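Local structure of thioredoxin reductase (Streptomyces clavuligerus, 4NTD) at the interface of chains A and B. The protein catalyses, as the FAD-dependent flavoenzyme HlmI, formation of the disulfide bond of the natural product holomycin. Residues are numbered along the deposited sequence; one frame, centred on the assembly and turned at random. Chains: chain A/B, Thioredoxin reductase.

Contact 1: the interface of chains A and B. Residues chain A 73, 164-166, 168-169, 171, 194; chain B 51-53, 97.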
ATOM      1  N   GLN A  73     -10.359  -5.141 -10.148  1.00 15.81           N
ATOM      2  CA  GLN A  73      -9.991  -3.933 -10.871  1.00 15.34           C
ATOM      3  C   GLN A  73      -9.213  -2.982  -9.963  1.00 15.36           C
ATOM      4  O   GLN A  73      -9.386  -2.993  -8.741  1.00 15.05           O
ATOM      5  CB  GLN A  73     -11.247  -3.214 -11.373  1.00 15.27           C
ATOM      6  CG  GLN A  73     -12.257  -4.086 -12.108  1.00 16.63           C
ATOM      7  CD  GLN A  73     -11.792  -4.543 -13.482  1.00 17.92           C
ATOM      8  OE1 GLN A  73     -10.876  -3.968 -14.079  1.00 20.15           O
ATOM      9  NE2 GLN A  73     -12.435  -5.580 -13.996  1.00 17.27           N
ATOM     10  N   TYR A 164     -15.601   1.795  -6.298  1.00 17.28           N
ATOM     11  CA  TYR A 164     -14.277   1.798  -6.933  1.00 17.18           C
ATOM     12  C   TYR A 164     -14.029   0.481  -7.665  1.00 17.67           C
ATOM     13  O   TYR A 164     -13.459   0.468  -8.759  1.00 19.68           O
ATOM     14  CB  TYR A 164     -13.171   2.099  -5.910  1.00 16.37           C
ATOM     15  CG  TYR A 164     -13.364   3.463  -5.293  1.00 16.60           C
ATOM     16  CD1 TYR A 164     -13.180   4.609  -6.050  1.00 17.27           C
ATOM     17  CD2 TYR A 164     -13.780   3.608  -3.975  1.00 18.48           C
ATOM     18  CE1 TYR A 164     -13.384   5.861  -5.511  1.00 17.99           C
ATOM     19  CE2 TYR A 164     -13.988   4.859  -3.424  1.00 20.02           C
ATOM     20  CZ  TYR A 164     -13.784   5.981  -4.201  1.00 19.54           C
ATOM     21  OH  TYR A 164     -13.984   7.233  -3.688  1.00 20.46           O
ATOM     22  N   CYS A 165     -14.492  -0.614  -7.072  1.00 16.89           N
ATOM     23  CA  CYS A 165     -14.334  -1.942  -7.654  1.00 17.69           C
ATOM     24  C   CYS A 165     -15.220  -2.157  -8.879  1.00 18.12           C
ATOM     25  O   CYS A 165     -14.793  -2.781  -9.849  1.00 19.35           O
ATOM     26  CB  CYS A 165     -14.662  -3.013  -6.610  1.00 18.03           C
ATOM     27  SG  CYS A 165     -13.744  -2.861  -5.061  1.00 20.95           S
ATOM     28  N   HIS A 166     -16.446  -1.633  -8.828  1.00 17.63           N
ATOM     29  CA  HIS A 166     -17.493  -1.983  -9.796  1.00 18.32           C
ATOM     30  C   HIS A 166     -18.099  -0.828 -10.586  1.00 17.91           C
ATOM     31  O   HIS A 166     -18.750  -1.062 -11.605  1.00 18.71           O
ATOM     32  CB  HIS A 166     -18.634  -2.682  -9.065  1.00 19.03           C
ATOM     33  CG  HIS A 166     -18.190  -3.839  -8.233  1.00 19.29           C
ATOM     34  ND1 HIS A 166     -18.344  -3.881  -6.865  1.00 21.01           N
ATOM     35  CD2 HIS A 166     -17.583  -4.995  -8.581  1.00 20.32           C
ATOM     36  CE1 HIS A 166     -17.855  -5.020  -6.409  1.00 21.43           C
ATOM     37  NE2 HIS A 166     -17.389  -5.714  -7.429  1.00 22.86           N
ATOM     38  N   TYR A 168     -17.098   1.673 -12.597  1.00 17.00           N
ATOM     39  CA  TYR A 168     -16.784   1.854 -14.009  1.00 16.61           C
ATOM     40  C   TYR A 168     -17.555   0.867 -14.887  1.00 16.91           C
ATOM     41  O   TYR A 168     -18.086   1.239 -15.936  1.00 18.11           O
ATOM     42  CB  TYR A 168     -15.284   1.706 -14.271  1.00 18.22           C
ATOM     43  CG  TYR A 168     -14.948   1.964 -15.715  1.00 20.86           C
ATOM     44  CD1 TYR A 168     -14.754   3.260 -16.176  1.00 22.86           C
ATOM     45  CD2 TYR A 168     -14.875   0.919 -16.631  1.00 22.71           C
ATOM     46  CE1 TYR A 168     -14.471   3.509 -17.506  1.00 26.45           C
ATOM     47  CE2 TYR A 168     -14.594   1.157 -17.964  1.00 27.41           C
ATOM     48  CZ  TYR A 168     -14.390   2.453 -18.394  1.00 27.31           C
ATOM     49  OH  TYR A 168     -14.106   2.699 -19.715  1.00 38.10           O
ATOM     50  N   GLU A 169     -17.628  -0.381 -14.429  1.00 16.90           N
ATOM     51  CA  GLU A 169     -18.252  -1.466 -15.187  1.00 17.90           C
ATOM     52  C   GLU A 169     -19.767  -1.302 -15.351  1.00 18.97           C
ATOM     53  O   GLU A 169     -20.360  -1.909 -16.244  1.00 21.38           O
ATOM     54  CB  GLU A 169     -17.943  -2.821 -14.534  1.00 19.47           C
ATOM     55  CG  GLU A 169     -16.519  -3.327 -14.760  1.00 20.75           C
ATOM     56  CD  GLU A 169     -15.451  -2.501 -14.059  1.00 20.20           C
ATOM     57  OE1 GLU A 169     -15.679  -2.038 -12.921  1.00 19.58           O
ATOM     58  OE2 GLU A 169     -14.367  -2.316 -14.645  1.00 22.10           O
ATOM     59  N   SER A 171     -21.155   1.949 -15.498  1.00 19.40           N
ATOM     60  CA  SER A 171     -21.288   3.364 -15.847  1.00 19.58           C
ATOM     61  C   SER A 171     -22.581   3.636 -16.611  1.00 19.02           C
ATOM     62  O   SER A 171     -22.920   2.905 -17.540  1.00 20.30           O
ATOM     63  CB  SER A 171     -20.104   3.823 -16.707  1.00 21.74           C
ATOM     64  OG  SER A 171     -18.892   3.822 -15.977  1.00 23.09           O
ATOM     65  N   TRP A 194     -20.891   7.831 -11.021  1.00 17.64           N
ATOM     66  CA  TRP A 194     -20.819   6.837 -12.101  1.00 17.65           C
ATOM     67  C   TRP A 194     -22.059   6.751 -13.006  1.00 18.01           C
ATOM     68  O   TRP A 194     -21.976   6.203 -14.105  1.00 18.91           O
ATOM     69  CB  TRP A 194     -20.525   5.452 -11.519  1.00 16.98           C
ATOM     70  CG  TRP A 194     -19.094   5.253 -11.106  1.00 16.48           C
ATOM     71  CD1 TRP A 194     -18.082   4.764 -11.879  1.00 16.63           C
ATOM     72  CD2 TRP A 194     -18.522   5.527  -9.821  1.00 16.22           C
ATOM     73  NE1 TRP A 194     -16.914   4.714 -11.156  1.00 16.51           N
ATOM     74  CE2 TRP A 194     -17.156   5.179  -9.890  1.00 15.88           C
ATOM     75  CE3 TRP A 194     -19.030   6.037  -8.620  1.00 16.31           C
ATOM     76  CZ2 TRP A 194     -16.291   5.318  -8.800  1.00 16.40           C
ATOM     77  CZ3 TRP A 194     -18.169   6.180  -7.538  1.00 16.41           C
ATOM     78  CH2 TRP A 194     -16.814   5.822  -7.637  1.00 16.24           C
TER
ATOM     79  N   ARG B  51     -10.955   5.449 -13.312  1.00 14.94           N
ATOM     80  CA  ARG B  51     -12.062   4.497 -13.175  1.00 14.79           C
ATOM     81  C   ARG B  51     -13.268   5.124 -12.459  1.00 16.09           C
ATOM     82  O   ARG B  51     -14.405   4.698 -12.668  1.00 17.15           O
ATOM     83  CB  ARG B  51     -11.602   3.230 -12.444  1.00 14.78           C
ATOM     84  CG  ARG B  51     -10.769   2.286 -13.308  1.00 15.35           C
ATOM     85  CD  ARG B  51     -10.325   1.052 -12.534  1.00 16.09           C
ATOM     86  NE  ARG B  51     -11.449   0.485 -11.798  1.00 15.82           N
ATOM     87  CZ  ARG B  51     -12.426  -0.246 -12.332  1.00 15.68           C
ATOM     88  NH1 ARG B  51     -12.417  -0.569 -13.622  1.00 15.44           N
ATOM     89  NH2 ARG B  51     -13.415  -0.678 -11.558  1.00 17.02           N
ATOM     90  N   ALA B  52     -13.010   6.136 -11.628  1.00 15.46           N
ATOM     91  CA  ALA B  52     -14.064   6.924 -10.978  1.00 15.73           C
ATOM     92  C   ALA B  52     -14.603   8.061 -11.864  1.00 16.61           C
ATOM     93  O   ALA B  52     -15.331   8.933 -11.382  1.00 17.65           O
ATOM     94  CB  ALA B  52     -13.561   7.475  -9.652  1.00 16.00           C
ATOM     95  N   ARG B  53     -14.229   8.031 -13.146  1.00 16.85           N
ATOM     96  CA  ARG B  53     -14.708   8.987 -14.150  0.50 17.74           C
ATOM     97  C   ARG B  53     -14.280  10.431 -13.864  1.00 18.03           C
ATOM     98  O   ARG B  53     -14.936  11.377 -14.297  1.00 19.36           O
ATOM     99  CB  ARG B  53     -16.234   8.892 -14.314  0.50 17.43           C
ATOM    100  CG  ARG B  53     -16.742   7.468 -14.492  0.50 18.15           C
ATOM    101  CD  ARG B  53     -18.187   7.436 -14.960  0.50 18.79           C
ATOM    102  NE  ARG B  53     -18.312   7.761 -16.378  0.50 21.13           N
ATOM    103  CZ  ARG B  53     -19.468   7.987 -16.992  0.50 22.82           C
ATOM    104  NH1 ARG B  53     -20.604   7.931 -16.311  0.50 23.36           N
ATOM    105  NH2 ARG B  53     -19.490   8.273 -18.287  0.50 23.43           N
ATOM    106  N   TYR B  97      -8.433   4.165 -19.760  1.00 19.04           N
ATOM    107  CA  TYR B  97      -9.585   4.772 -19.087  1.00 19.06           C
ATOM    108  C   TYR B  97      -9.775   6.255 -19.428  1.00 20.71           C
ATOM    109  O   TYR B  97     -10.717   6.882 -18.945  1.00 22.56           O
ATOM    110  CB  TYR B  97      -9.478   4.586 -17.568  1.00 18.87           C
ATOM    111  CG  TYR B  97      -9.718   3.162 -17.123  1.00 17.37           C
ATOM    112  CD1 TYR B  97     -10.989   2.604 -17.181  1.00 17.37           C
ATOM    113  CD2 TYR B  97      -8.678   2.370 -16.645  1.00 17.23           C
ATOM    114  CE1 TYR B  97     -11.220   1.301 -16.781  1.00 17.50           C
ATOM    115  CE2 TYR B  97      -8.900   1.065 -16.240  1.00 17.23           C
ATOM    116  CZ  TYR B  97     -10.176   0.536 -16.307  1.00 16.76           C
ATOM    117  OH  TYR B  97     -10.421  -0.758 -15.907  1.00 18.30           O
TER
HETATM  118  O   HOH W   1     -14.909   2.321 -10.547  1.00 18.63           O
HETATM  119  O   HOH W   2     -10.715   1.384  -9.247  1.00 20.38           O
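B:Arg51 closes helix 40-51 with helical torsions (phi/psi -64°/-26°) and reaches A:Tyr164, on the short helix 163-166, before its own chain turns left-handed at B:Arg53. A:Tyr164 lies inside the redox-active CXXC motif that marks this pyridine nucleotide-disulfide oxidoreductase family, and helix 40-51 begins within the Rossmann glycine loop. Arginine suits the place because one flat cation can serve several acceptors around its rim. Its chain is bent at chi3, and its two terminal nitrogens face A:Glu169 end-on, guanidinium and carboxylate nearly coplanar. NH1 of B:Arg51 forms a salt bridge with OE2 of A:Glu169 at 2.8 Å, and NH2 makes a nearly straight hydrogen bond to OE1; both oxygens use syn lone pairs. NH2 of B:Arg51 also donates to the backbone O of A:Tyr164 at 3.0 Å, while NH1 reaches the hydroxyl OH of B:Tyr97 on its own chain. NE of B:Arg51, 2.8 Å from the O of water 2, is bridged by it to the same A:Tyr164 O. These bonds should restrict rotation of the guanidinium, and the aliphatic CB of A:Gln73 sits over the centre of one face, 3.3 Å from CZ of B:Arg51.

B:Tyr97 presents its CD1-CE1 edge to A:Tyr168. With CG of A:Tyr168 anti to its backbone N (chi1 -177°), that ring turns a face to B:Tyr97 CE1, and the two planes are almost perpendicular, edge-to-face. Elsewhere in the contact the indole NE1 of A:Trp194 donates to B:Arg51 O at 2.9 Å, somewhat tilted from the ring plane, capping a helix-end carbonyl. CZ2 of the A:Trp194 indole lies 3.5 Å from CA of the small B:Ala52.

Contact 2: the interface of chains A and B. Residues chain A 75, 78, 86, 89-90, 93; chain B 75-78.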
ATOM      1  N   PHE A  75      -5.798  -2.576  -9.465  1.00 14.12           N
ATOM      2  CA  PHE A  75      -4.488  -3.014  -8.957  1.00 14.50           C
ATOM      3  C   PHE A  75      -3.475  -2.802 -10.084  1.00 14.08           C
ATOM      4  O   PHE A  75      -3.589  -3.424 -11.140  1.00 14.58           O
ATOM      5  CB  PHE A  75      -4.600  -4.500  -8.583  1.00 15.05           C
ATOM      6  CG  PHE A  75      -3.386  -5.097  -7.902  1.00 15.43           C
ATOM      7  CD1 PHE A  75      -3.484  -5.583  -6.602  1.00 15.12           C
ATOM      8  CD2 PHE A  75      -2.176  -5.251  -8.572  1.00 16.73           C
ATOM      9  CE1 PHE A  75      -2.398  -6.171  -5.973  1.00 16.10           C
ATOM     10  CE2 PHE A  75      -1.085  -5.837  -7.946  1.00 17.59           C
ATOM     11  CZ  PHE A  75      -1.194  -6.295  -6.646  1.00 17.39           C
ATOM     12  N   ARG A  78      -2.379  -5.216 -12.969  1.00 14.96           N
ATOM     13  CA  ARG A  78      -3.251  -6.388 -12.882  1.00 15.30           C
ATOM     14  C   ARG A  78      -4.729  -5.991 -12.941  1.00 16.39           C
ATOM     15  O   ARG A  78      -5.589  -6.676 -12.382  1.00 16.54           O
ATOM     16  CB  ARG A  78      -2.969  -7.169 -11.593  1.00 15.34           C
ATOM     17  CG  ARG A  78      -1.569  -7.761 -11.501  1.00 15.00           C
ATOM     18  CD  ARG A  78      -1.291  -8.709 -12.656  1.00 15.43           C
ATOM     19  NE  ARG A  78      -0.220  -9.659 -12.366  1.00 15.53           N
ATOM     20  CZ  ARG A  78       0.190 -10.607 -13.207  1.00 16.89           C
ATOM     21  NH1 ARG A  78       1.171 -11.430 -12.854  1.00 18.08           N
ATOM     22  NH2 ARG A  78      -0.382 -10.744 -14.400  1.00 18.09           N
ATOM     23  N   LEU A  86      -4.563 -14.032  -9.228  1.00 17.52           N
ATOM     24  CA  LEU A  86      -3.662 -13.230  -8.391  1.00 17.46           C
ATOM     25  C   LEU A  86      -3.099 -14.083  -7.262  1.00 17.82           C
ATOM     26  O   LEU A  86      -1.892 -14.086  -7.012  1.00 17.56           O
ATOM     27  CB  LEU A  86      -4.381 -12.012  -7.797  1.00 16.86           C
ATOM     28  CG  LEU A  86      -3.527 -11.134  -6.866  1.00 18.21           C
ATOM     29  CD1 LEU A  86      -2.499 -10.349  -7.666  1.00 20.50           C
ATOM     30  CD2 LEU A  86      -4.383 -10.195  -6.028  1.00 18.20           C
ATOM     31  N   THR A  89      -0.728 -16.982  -8.490  1.00 17.63           N
ATOM     32  CA  THR A  89       0.569 -16.413  -8.858  1.00 17.38           C
ATOM     33  C   THR A  89       1.362 -16.020  -7.608  1.00 16.75           C
ATOM     34  O   THR A  89       2.546 -16.343  -7.496  1.00 17.09           O
ATOM     35  CB  THR A  89       0.395 -15.193  -9.789  1.00 19.02           C
ATOM     36  OG1 THR A  89      -0.378 -15.575 -10.936  1.00 20.69           O
ATOM     37  CG2 THR A  89       1.745 -14.656 -10.259  1.00 20.43           C
ATOM     38  N   GLY A  90       0.702 -15.338  -6.675  1.00 16.71           N
ATOM     39  CA  GLY A  90       1.324 -14.931  -5.415  1.00 17.14           C
ATOM     40  C   GLY A  90       1.809 -16.089  -4.559  1.00 16.29           C
ATOM     41  O   GLY A  90       2.909 -16.036  -4.007  1.00 17.22           O
ATOM     42  N   GLU A  93       4.996 -17.528  -6.068  1.00 16.37           N
ATOM     43  CA  GLU A  93       6.144 -16.673  -5.741  1.00 16.47           C
ATOM     44  C   GLU A  93       6.631 -16.957  -4.324  1.00 16.55           C
ATOM     45  O   GLU A  93       7.814 -17.211  -4.101  1.00 17.84           O
ATOM     46  CB  GLU A  93       5.777 -15.188  -5.860  1.00 17.64           C
ATOM     47  CG  GLU A  93       5.547 -14.707  -7.284  1.00 18.23           C
ATOM     48  CD  GLU A  93       5.019 -13.282  -7.365  1.00 18.25           C
ATOM     49  OE1 GLU A  93       4.447 -12.775  -6.371  1.00 18.64           O
ATOM     50  OE2 GLU A  93       5.164 -12.664  -8.439  1.00 18.05           O
TER
ATOM     51  N   PHE B  75       7.010  -7.271  -5.276  1.00 14.12           N
ATOM     52  CA  PHE B  75       5.688  -6.734  -5.636  1.00 14.50           C
ATOM     53  C   PHE B  75       4.795  -7.928  -5.981  1.00 14.08           C
ATOM     54  O   PHE B  75       5.075  -8.651  -6.936  1.00 14.58           O
ATOM     55  CB  PHE B  75       5.868  -5.808  -6.849  1.00 15.05           C
ATOM     56  CG  PHE B  75       4.634  -5.043  -7.278  1.00 15.43           C
ATOM     57  CD1 PHE B  75       4.621  -3.653  -7.225  1.00 15.12           C
ATOM     58  CD2 PHE B  75       3.523  -5.691  -7.809  1.00 16.73           C
ATOM     59  CE1 PHE B  75       3.518  -2.930  -7.652  1.00 16.10           C
ATOM     60  CE2 PHE B  75       2.415  -4.972  -8.236  1.00 17.59           C
ATOM     61  CZ  PHE B  75       2.411  -3.591  -8.155  1.00 17.39           C
ATOM     62  N   LEU B  76       3.731  -8.138  -5.205  1.00 14.67           N
ATOM     63  CA  LEU B  76       2.889  -9.334  -5.356  1.00 15.20           C
ATOM     64  C   LEU B  76       2.432  -9.563  -6.800  1.00 14.67           C
ATOM     65  O   LEU B  76       1.828  -8.686  -7.417  1.00 15.23           O
ATOM     66  CB  LEU B  76       1.660  -9.261  -4.444  1.00 16.98           C
ATOM     67  CG  LEU B  76       0.782 -10.516  -4.409  1.00 21.30           C
ATOM     68  CD1 LEU B  76       1.523 -11.667  -3.744  1.00 23.72           C
ATOM     69  CD2 LEU B  76      -0.530 -10.231  -3.697  1.00 25.54           C
ATOM     70  N   SER B  77       2.724 -10.762  -7.307  1.00 15.09           N
ATOM     71  CA  SER B  77       2.400 -11.207  -8.675  1.00 15.41           C
ATOM     72  C   SER B  77       3.315 -10.645  -9.772  1.00 15.40           C
ATOM     73  O   SER B  77       3.205 -11.062 -10.928  1.00 16.80           O
ATOM     74  CB  SER B  77       0.921 -10.963  -9.027  1.00 16.39           C
ATOM     75  OG  SER B  77       0.697  -9.658  -9.531  1.00 16.41           O
ATOM     76  N   ARG B  78       4.219  -9.732  -9.410  1.00 14.96           N
ATOM     77  CA  ARG B  78       5.161  -9.134 -10.356  1.00 15.30           C
ATOM     78  C   ARG B  78       6.602  -9.230  -9.846  1.00 16.39           C
ATOM     79  O   ARG B  78       7.443  -8.387 -10.169  1.00 16.54           O
ATOM     80  CB  ARG B  78       4.795  -7.669 -10.621  1.00 15.34           C
ATOM     81  CG  ARG B  78       3.443  -7.462 -11.289  1.00 15.00           C
ATOM     82  CD  ARG B  78       3.370  -8.179 -12.627  1.00 15.43           C
ATOM     83  NE  ARG B  78       2.347  -7.626 -13.513  1.00 15.53           N
ATOM     84  CZ  ARG B  78       2.108  -8.065 -14.747  1.00 16.89           C
ATOM     85  NH1 ARG B  78       1.159  -7.498 -15.482  1.00 18.08           N
ATOM     86  NH2 ARG B  78       2.820  -9.067 -15.258  1.00 18.09           N
TER
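A:Phe75 and B:Phe75 meet across the two-fold axis, their side chains sliding past each other in opposite directions with the two CE2 atoms 3.6 Å apart. In each, CG lies anti to the backbone N (chi1 -174°), which carries the ring toward its twin; a flat hydrocarbon suits a self-contact of this kind. Farther out, B:Leu76 lays its CD1 branch against helix 83-96 at A:Gly90, where the absence of a side chain brings CD1 of B:Leu76 to 3.7 Å from CA of A:Gly90. A:Leu86 sends its CD1 branch from the same helix to CB of B:Ser77.

B:Ser77 starts the polar rim. Its backbone is left-handed (phi 77°), and OG of B:Ser77 stands between backbone N and carbonyl carbon, donating to B:Leu76 O at 2.6 Å. The same B:Ser77 OG also accepts, in the guanidinium plane, from NE of A:Arg78 at 3.0 Å. NH1 of A:Arg78 donates to B:Ser77 O at 2.8 Å, making a side-on grip that a forked cation can provide. From the helix, the extended A:Glu93 receives B:Ser77 N on the syn side of OE1, somewhat out of the carboxylate plane, also at 2.8 Å. The guanidiniums of A:Arg78 and B:Arg78 stack nearly parallel, CZ of A:Arg78 3.5 Å from CZ of B:Arg78; their likely repulsion may be eased by the B:Ser77 oxygens and their twins. The site links each subunit's 75-78 loop to its partner's helix 83-96 and is likely to stabilise the dimer at its axis.

The C-alpha centres of contact 1 and contact 2 lie about 22 Å apart, and no residue of one chain serves both in the copies given. They are nevertheless joined through the chain: A:Gln73 of contact 1 stands two positions before A:Phe75 of contact 2, and B:Tyr97 of contact 1 directly follows helix 83-96 of chain B, whose twin in chain A lines contact 2. Contact 2 lies at the two-fold axis; contact 1 is peripheral, with a twin when the chains are exchanged. Together they may couple the partner's position to the CXXC region and FAD site, consistent with a homodimer as in related thioredoxin reductases.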